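Local coordinates for putative uncharacterized protein (PDB 4FBD), which is of unknown function but belongs to the DUF3228 family of conserved proteins, here represented by a member from Toxoplasma gondii, at residues A[33-45]-A[176-188]. Residues are numbered along the deposited sequence; the frame is centred on the assembly and turned at random.
Sequences PADLPLGLDPFCY and PNAPAWSIIAVKA
The indole of W181 turns an edge, not a face, to segment 33-45: D35 O lies near the ring plane, 4.2 Å from CD1 of W181, and L38 CD2 meets the base of the same side chain, 3.7 Å from W181 CB. The pyrrolidine of P179 lies against G39, its CG 3.6 Å from G39 CA, while S182 OG approaches that CA on the same face of the sheet. P179 CG and S182 OG thus crowd the side of G39 where a side chain would otherwise stand.

Their pairing is parallel. G39 reaches back to W181 and forward to I183: G39 N donates almost straight to W181 O (2.9 Å), in the carbonyl plane, whereas I183 N reaches G39 O from well above that carbonyl's plane, 48° out of it. A weak bond from D41 N to I183 O ends the ladder. Before it, a water accepts a hydrogen bond from W181 N and lies 2.9 Å from P37 O, to which it can donate, bridging the chains where direct pairing has not yet begun.

On the other face, L40 carries CG anti to its own N (chi1 177°), and CD1 comes to rest 3.4 Å from I183 CB, the two side chains crossing at a slant. L38 and L40 also meet helix 63-76, while D41, S182 and I184 touch I160 of helix 157-166. Beyond L40 the first chain turns off, with Y45 N bonded to D41 O, as I184 and A185 form a classic beta bulge opposite I153. The whole exemplifies a short parallel strand, 39-40, at one edge of an otherwise antiparallel five-stranded sheet, with helices 63-76 and 157-166 packed on its two faces.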
ATOM      1  N   PRO A  33      40.137  11.287 -14.283  1.00 93.82           N
ATOM      2  CA  PRO A  33      40.971  11.742 -13.168  1.00 92.53           C
ATOM      3  C   PRO A  33      40.709  13.205 -12.788  1.00 92.08           C
ATOM      4  O   PRO A  33      40.810  13.565 -11.610  1.00 90.92           O
ATOM      5  CB  PRO A  33      42.391  11.578 -13.710  1.00 95.01           C
ATOM      6  CG  PRO A  33      42.294  10.464 -14.690  1.00 96.47           C
ATOM      7  CD  PRO A  33      40.915  10.533 -15.285  1.00 96.21           C
ATOM      8  N   ALA A  34      40.392  14.032 -13.788  1.00 93.21           N
ATOM      9  CA  ALA A  34      40.084  15.449 -13.576  1.00 92.76           C
ATOM     10  C   ALA A  34      38.720  15.594 -12.902  1.00 88.77           C
ATOM     11  O   ALA A  34      38.443  16.604 -12.255  1.00 90.09           O
ATOM     12  CB  ALA A  34      40.114  16.211 -14.895  1.00 96.98           C
ATOM     13  N   ASP A  35      37.872  14.579 -13.060  1.00 83.88           N
ATOM     14  CA  ASP A  35      36.558  14.549 -12.420  1.00 79.43           C
ATOM     15  C   ASP A  35      36.655  13.804 -11.059  1.00 73.11           C
ATOM     16  O   ASP A  35      35.728  13.096 -10.639  1.00 70.77           O
ATOM     17  CB  ASP A  35      35.523  13.913 -13.366  1.00 80.12           C
ATOM     18  CG  ASP A  35      35.399  14.672 -14.706  1.00 86.17           C
ATOM     19  OD1 ASP A  35      36.216  15.592 -14.961  1.00 91.78           O
ATOM     20  OD2 ASP A  35      34.491  14.350 -15.505  1.00 87.30           O
ATOM     21  N   LEU A  36      37.809  13.965 -10.406  1.00 68.70           N
ATOM     22  CA  LEU A  36      38.095  13.409  -9.085  1.00 64.22           C
ATOM     23  C   LEU A  36      39.065  14.353  -8.384  1.00 61.91           C
ATOM     24  O   LEU A  36      39.859  15.017  -9.030  1.00 66.43           O
ATOM     25  CB  LEU A  36      38.693  11.999  -9.158  1.00 62.83           C
ATOM     26  CG  LEU A  36      37.783  10.841  -9.585  1.00 62.26           C
ATOM     27  CD1 LEU A  36      38.566   9.551  -9.666  1.00 56.91           C
ATOM     28  CD2 LEU A  36      36.608  10.672  -8.640  1.00 61.06           C
ATOM     29  N   PRO A  37      39.032  14.407  -7.059  1.00 57.78           N
ATOM     30  CA  PRO A  37      38.196  13.652  -6.142  1.00 53.79           C
ATOM     31  C   PRO A  37      36.743  14.107  -6.100  1.00 51.70           C
ATOM     32  O   PRO A  37      36.384  15.139  -6.667  1.00 53.07           O
ATOM     33  CB  PRO A  37      38.833  13.951  -4.793  1.00 53.38           C
ATOM     34  CG  PRO A  37      39.358  15.346  -4.948  1.00 58.26           C
ATOM     35  CD  PRO A  37      39.806  15.452  -6.365  1.00 59.62           C
ATOM     36  N   LEU A  38      35.928  13.310  -5.427  1.00 47.46           N
ATOM     37  CA  LEU A  38      34.537  13.628  -5.220  1.00 46.63           C
ATOM     38  C   LEU A  38      34.433  14.646  -4.111  1.00 48.11           C
ATOM     39  O   LEU A  38      35.263  14.663  -3.181  1.00 50.63           O
ATOM     40  CB  LEU A  38      33.776  12.393  -4.761  1.00 41.97           C
ATOM     41  CG  LEU A  38      33.723  11.207  -5.701  1.00 42.22           C
ATOM     42  CD1 LEU A  38      33.066  10.082  -4.954  1.00 41.29           C
ATOM     43  CD2 LEU A  38      33.014  11.512  -6.993  1.00 40.08           C
ATOM     44  N   GLY A  39      33.406  15.475  -4.181  1.00 48.58           N
ATOM     45  CA  GLY A  39      33.152  16.455  -3.139  1.00 50.90           C
ATOM     46  C   GLY A  39      32.003  15.996  -2.270  1.00 51.17           C
ATOM     47  O   GLY A  39      31.490  14.885  -2.415  1.00 51.14           O
ATOM     48  N   LEU A  40      31.577  16.858  -1.378  1.00 56.71           N
ATOM     49  CA  LEU A  40      30.474  16.558  -0.504  1.00 59.84           C
ATOM     50  C   LEU A  40      29.747  17.833  -0.174  1.00 65.41           C
ATOM     51  O   LEU A  40      30.236  18.617   0.616  1.00 68.56           O
ATOM     52  CB  LEU A  40      30.986  15.907   0.780  1.00 59.64           C
ATOM     53  CG  LEU A  40      29.938  15.591   1.860  1.00 62.12           C
ATOM     54  CD1 LEU A  40      28.942  14.586   1.374  1.00 58.89           C
ATOM     55  CD2 LEU A  40      30.612  15.065   3.112  1.00 66.93           C
ATOM     56  N   ASP A  41      28.590  18.049  -0.791  1.00 70.43           N
ATOM     57  CA  ASP A  41      27.792  19.241  -0.518  1.00 77.64           C
ATOM     58  C   ASP A  41      27.169  19.115   0.881  1.00 80.97           C
ATOM     59  O   ASP A  41      26.175  18.389   1.061  1.00 78.51           O
ATOM     60  CB  ASP A  41      26.686  19.417  -1.564  1.00 79.63           C
ATOM     61  CG  ASP A  41      25.743  20.565  -1.226  1.00 86.81           C
ATOM     62  OD1 ASP A  41      26.230  21.598  -0.693  1.00 88.08           O
ATOM     63  OD2 ASP A  41      24.515  20.425  -1.493  1.00 92.62           O
ATOM     64  N   PRO A  42      27.725  19.848   1.873  1.00 85.89           N
ATOM     65  CA  PRO A  42      27.198  19.718   3.236  1.00 88.83           C
ATOM     66  C   PRO A  42      25.774  20.260   3.430  1.00 93.27           C
ATOM     67  O   PRO A  42      25.112  19.882   4.392  1.00 92.89           O
ATOM     68  CB  PRO A  42      28.214  20.499   4.092  1.00 91.31           C
ATOM     69  CG  PRO A  42      29.384  20.807   3.162  1.00 90.71           C
ATOM     70  CD  PRO A  42      28.775  20.878   1.803  1.00 88.58           C
ATOM     71  N   PHE A  43      25.293  21.101   2.514  1.00 97.85           N
ATOM     72  CA  PHE A  43      23.944  21.659   2.645  1.00103.26           C
ATOM     73  C   PHE A  43      22.848  20.636   2.277  1.00102.72           C
ATOM     74  O   PHE A  43      21.717  20.998   1.976  1.00104.55           O
ATOM     75  CB  PHE A  43      23.817  22.973   1.853  1.00107.41           C
ATOM     76  CG  PHE A  43      22.567  23.760   2.171  1.00111.94           C
ATOM     77  CD1 PHE A  43      22.384  24.304   3.437  1.00116.40           C
ATOM     78  CD2 PHE A  43      21.592  23.977   1.201  1.00113.89           C
ATOM     79  CE1 PHE A  43      21.231  25.037   3.743  1.00122.31           C
ATOM     80  CE2 PHE A  43      20.441  24.706   1.495  1.00120.00           C
ATOM     81  CZ  PHE A  43      20.262  25.238   2.770  1.00123.94           C
ATOM     82  N   CYS A  44      23.210  19.358   2.300  1.00101.72           N
ATOM     83  CA  CYS A  44      22.265  18.260   2.075  1.00102.20           C
ATOM     84  C   CYS A  44      22.744  17.115   2.968  1.00100.36           C
ATOM     85  O   CYS A  44      21.947  16.516   3.690  1.00100.58           O
ATOM     86  CB  CYS A  44      22.164  17.856   0.612  1.00100.74           C
ATOM     87  SG  CYS A  44      20.641  16.910   0.281  1.00104.46           S
ATOM     88  N   TYR A  45      24.036  16.790   2.889  1.00 99.59           N
ATOM     89  CA  TYR A  45      24.636  15.869   3.851  1.00 99.55           C
ATOM     90  C   TYR A  45      26.084  16.283   4.102  1.00100.01           C
ATOM     91  O   TYR A  45      26.415  16.808   5.169  1.00103.40           O
ATOM     92  CB  TYR A  45      24.587  14.385   3.474  1.00 96.78           C
ATOM     93  CG  TYR A  45      24.448  13.588   4.755  1.00101.41           C
ATOM     94  CD1 TYR A  45      25.370  13.742   5.803  1.00106.34           C
ATOM     95  CD2 TYR A  45      23.361  12.743   4.956  1.00106.15           C
ATOM     96  CE1 TYR A  45      25.221  13.061   7.005  1.00110.05           C
ATOM     97  CE2 TYR A  45      23.205  12.039   6.155  1.00109.01           C
ATOM     98  CZ  TYR A  45      24.137  12.204   7.176  1.00111.79           C
ATOM     99  OH  TYR A  45      23.985  11.513   8.363  1.00114.13           O
ATOM    100  N   PRO A 176      34.099  26.886 -11.108  1.00 45.65           N
ATOM    101  CA  PRO A 176      34.670  25.882 -12.018  1.00 45.57           C
ATOM    102  C   PRO A 176      35.662  24.965 -11.353  1.00 46.18           C
ATOM    103  O   PRO A 176      35.974  23.906 -11.915  1.00 47.26           O
ATOM    104  CB  PRO A 176      35.395  26.716 -13.074  1.00 46.56           C
ATOM    105  CG  PRO A 176      35.684  27.990 -12.422  1.00 48.18           C
ATOM    106  CD  PRO A 176      34.568  28.239 -11.428  1.00 46.02           C
ATOM    107  N   ASN A 177      36.159  25.365 -10.177  1.00 46.47           N
ATOM    108  CA  ASN A 177      37.118  24.562  -9.429  1.00 47.82           C
ATOM    109  C   ASN A 177      36.461  23.654  -8.404  1.00 50.11           C
ATOM    110  O   ASN A 177      37.142  22.914  -7.694  1.00 49.40           O
ATOM    111  CB  ASN A 177      38.163  25.466  -8.780  1.00 48.28           C
ATOM    112  CG  ASN A 177      38.945  26.252  -9.798  1.00 48.87           C
ATOM    113  OD1 ASN A 177      39.081  25.826 -10.951  1.00 47.96           O
ATOM    114  ND2 ASN A 177      39.460  27.409  -9.393  1.00 47.11           N
ATOM    115  N   ALA A 178      35.135  23.702  -8.331  1.00 47.30           N
ATOM    116  CA  ALA A 178      34.401  22.827  -7.428  1.00 48.86           C
ATOM    117  C   ALA A 178      34.452  21.413  -7.978  1.00 45.84           C
ATOM    118  O   ALA A 178      34.536  21.215  -9.174  1.00 46.79           O
ATOM    119  CB  ALA A 178      32.943  23.298  -7.297  1.00 52.76           C
ATOM    120  N   PRO A 179      34.397  20.409  -7.113  1.00 47.44           N
ATOM    121  CA  PRO A 179      34.425  19.061  -7.677  1.00 44.45           C
ATOM    122  C   PRO A 179      33.335  18.840  -8.751  1.00 46.44           C
ATOM    123  O   PRO A 179      32.248  19.446  -8.680  1.00 50.49           O
ATOM    124  CB  PRO A 179      34.166  18.166  -6.457  1.00 43.64           C
ATOM    125  CG  PRO A 179      34.585  18.982  -5.254  1.00 45.51           C
ATOM    126  CD  PRO A 179      34.382  20.420  -5.634  1.00 49.95           C
ATOM    127  N   ALA A 180      33.620  17.984  -9.730  1.00 45.13           N
ATOM    128  CA  ALA A 180      32.656  17.709 -10.794  1.00 48.45           C
ATOM    129  C   ALA A 180      31.436  16.985 -10.225  1.00 48.12           C
ATOM    130  O   ALA A 180      30.308  17.269 -10.595  1.00 51.00           O
ATOM    131  CB  ALA A 180      33.302  16.908 -11.914  1.00 48.33           C
ATOM    132  N   TRP A 181      31.682  16.080  -9.287  1.00 45.98           N
ATOM    133  CA  TRP A 181      30.626  15.316  -8.648  1.00 45.01           C
ATOM    134  C   TRP A 181      30.684  15.505  -7.176  1.00 42.96           C
ATOM    135  O   TRP A 181      31.754  15.450  -6.599  1.00 41.77           O
ATOM    136  CB  TRP A 181      30.816  13.823  -8.933  1.00 44.32           C
ATOM    137  CG  TRP A 181      30.656  13.530 -10.360  1.00 51.96           C
ATOM    138  CD1 TRP A 181      31.639  13.405 -11.283  1.00 55.87           C
ATOM    139  CD2 TRP A 181      29.419  13.385 -11.059  1.00 56.81           C
ATOM    140  NE1 TRP A 181      31.096  13.160 -12.518  1.00 63.39           N
ATOM    141  CE2 TRP A 181      29.731  13.147 -12.409  1.00 63.01           C
ATOM    142  CE3 TRP A 181      28.078  13.428 -10.671  1.00 59.38           C
ATOM    143  CZ2 TRP A 181      28.753  12.957 -13.382  1.00 68.83           C
ATOM    144  CZ3 TRP A 181      27.099  13.223 -11.637  1.00 66.92           C
ATOM    145  CH2 TRP A 181      27.443  12.989 -12.975  1.00 71.30           C
ATOM    146  N   SER A 182      29.534  15.706  -6.545  1.00 45.17           N
ATOM    147  CA  SER A 182      29.511  15.824  -5.098  1.00 46.73           C
ATOM    148  C   SER A 182      28.453  14.936  -4.490  1.00 46.31           C
ATOM    149  O   SER A 182      27.365  14.793  -5.023  1.00 48.88           O
ATOM    150  CB  SER A 182      29.317  17.276  -4.629  1.00 49.93           C
ATOM    151  OG  SER A 182      30.498  18.025  -4.850  1.00 57.11           O
ATOM    152  N   ILE A 183      28.790  14.368  -3.348  1.00 45.35           N
ATOM    153  CA  ILE A 183      27.883  13.509  -2.610  1.00 46.48           C
ATOM    154  C   ILE A 183      26.768  14.377  -1.996  1.00 51.34           C
ATOM    155  O   ILE A 183      27.049  15.317  -1.249  1.00 54.68           O
ATOM    156  CB  ILE A 183      28.650  12.787  -1.491  1.00 45.50           C
ATOM    157  CG1 ILE A 183      29.729  11.879  -2.112  1.00 41.24           C
ATOM    158  CG2 ILE A 183      27.670  12.037  -0.549  1.00 44.09           C
ATOM    159  CD1 ILE A 183      30.737  11.382  -1.125  1.00 40.70           C
ATOM    160  N   ILE A 184      25.519  14.073  -2.344  1.00 51.94           N
ATOM    161  CA  ILE A 184      24.360  14.785  -1.819  1.00 58.62           C
ATOM    162  C   ILE A 184      23.494  13.875  -0.909  1.00 60.27           C
ATOM    163  O   ILE A 184      22.679  14.354  -0.125  1.00 65.96           O
ATOM    164  CB  ILE A 184      23.523  15.438  -2.949  1.00 63.77           C
ATOM    165  CG1 ILE A 184      23.025  14.418  -3.963  1.00 61.44           C
ATOM    166  CG2 ILE A 184      24.315  16.524  -3.673  1.00 64.41           C
ATOM    167  CD1 ILE A 184      21.851  13.621  -3.513  1.00 66.05           C
ATOM    168  N   ALA A 185      23.707  12.566  -1.008  1.00 55.71           N
ATOM    169  CA  ALA A 185      22.997  11.605  -0.175  1.00 57.14           C
ATOM    170  C   ALA A 185      23.877  10.405   0.075  1.00 50.79           C
ATOM    171  O   ALA A 185      24.703  10.046  -0.757  1.00 47.88           O
ATOM    172  CB  ALA A 185      21.677  11.160  -0.842  1.00 59.51           C
ATOM    173  N   VAL A 186      23.671   9.782   1.229  1.00 52.21           N
ATOM    174  CA  VAL A 186      24.390   8.577   1.639  1.00 47.06           C
ATOM    175  C   VAL A 186      23.379   7.623   2.243  1.00 47.73           C
ATOM    176  O   VAL A 186      22.704   7.950   3.196  1.00 51.21           O
ATOM    177  CB  VAL A 186      25.460   8.882   2.701  1.00 48.89           C
ATOM    178  CG1 VAL A 186      26.196   7.611   3.051  1.00 46.26           C
ATOM    179  CG2 VAL A 186      26.404   9.948   2.208  1.00 45.81           C
ATOM    180  N   LYS A 187      23.282   6.431   1.679  1.00 47.30           N
ATOM    181  CA  LYS A 187      22.321   5.450   2.128  1.00 46.73           C
ATOM    182  C   LYS A 187      22.990   4.185   2.583  1.00 41.97           C
ATOM    183  O   LYS A 187      23.612   3.509   1.776  1.00 39.47           O
ATOM    184  CB  LYS A 187      21.422   5.103   0.952  1.00 49.63           C
ATOM    185  CG  LYS A 187      20.182   5.912   0.817  1.00 59.67           C
ATOM    186  CD  LYS A 187      19.065   5.284   1.643  1.00 67.87           C
ATOM    187  CE  LYS A 187      18.692   3.876   1.114  1.00 65.50           C
ATOM    188  NZ  LYS A 187      17.469   3.338   1.778  1.00 70.40           N
ATOM    189  N   ALA A 188      22.846   3.855   3.858  1.00 41.37           N
ATOM    190  CA  ALA A 188      23.383   2.609   4.386  1.00 39.50           C
ATOM    191  C   ALA A 188      22.410   1.516   4.008  1.00 38.09           C
ATOM    192  O   ALA A 188      21.197   1.632   4.273  1.00 41.65           O
ATOM    193  CB  ALA A 188      23.544   2.663   5.885  1.00 41.79           C
TER
HETATM  194  O   HOH W   1      34.223  15.257  -8.568  1.00 47.44           O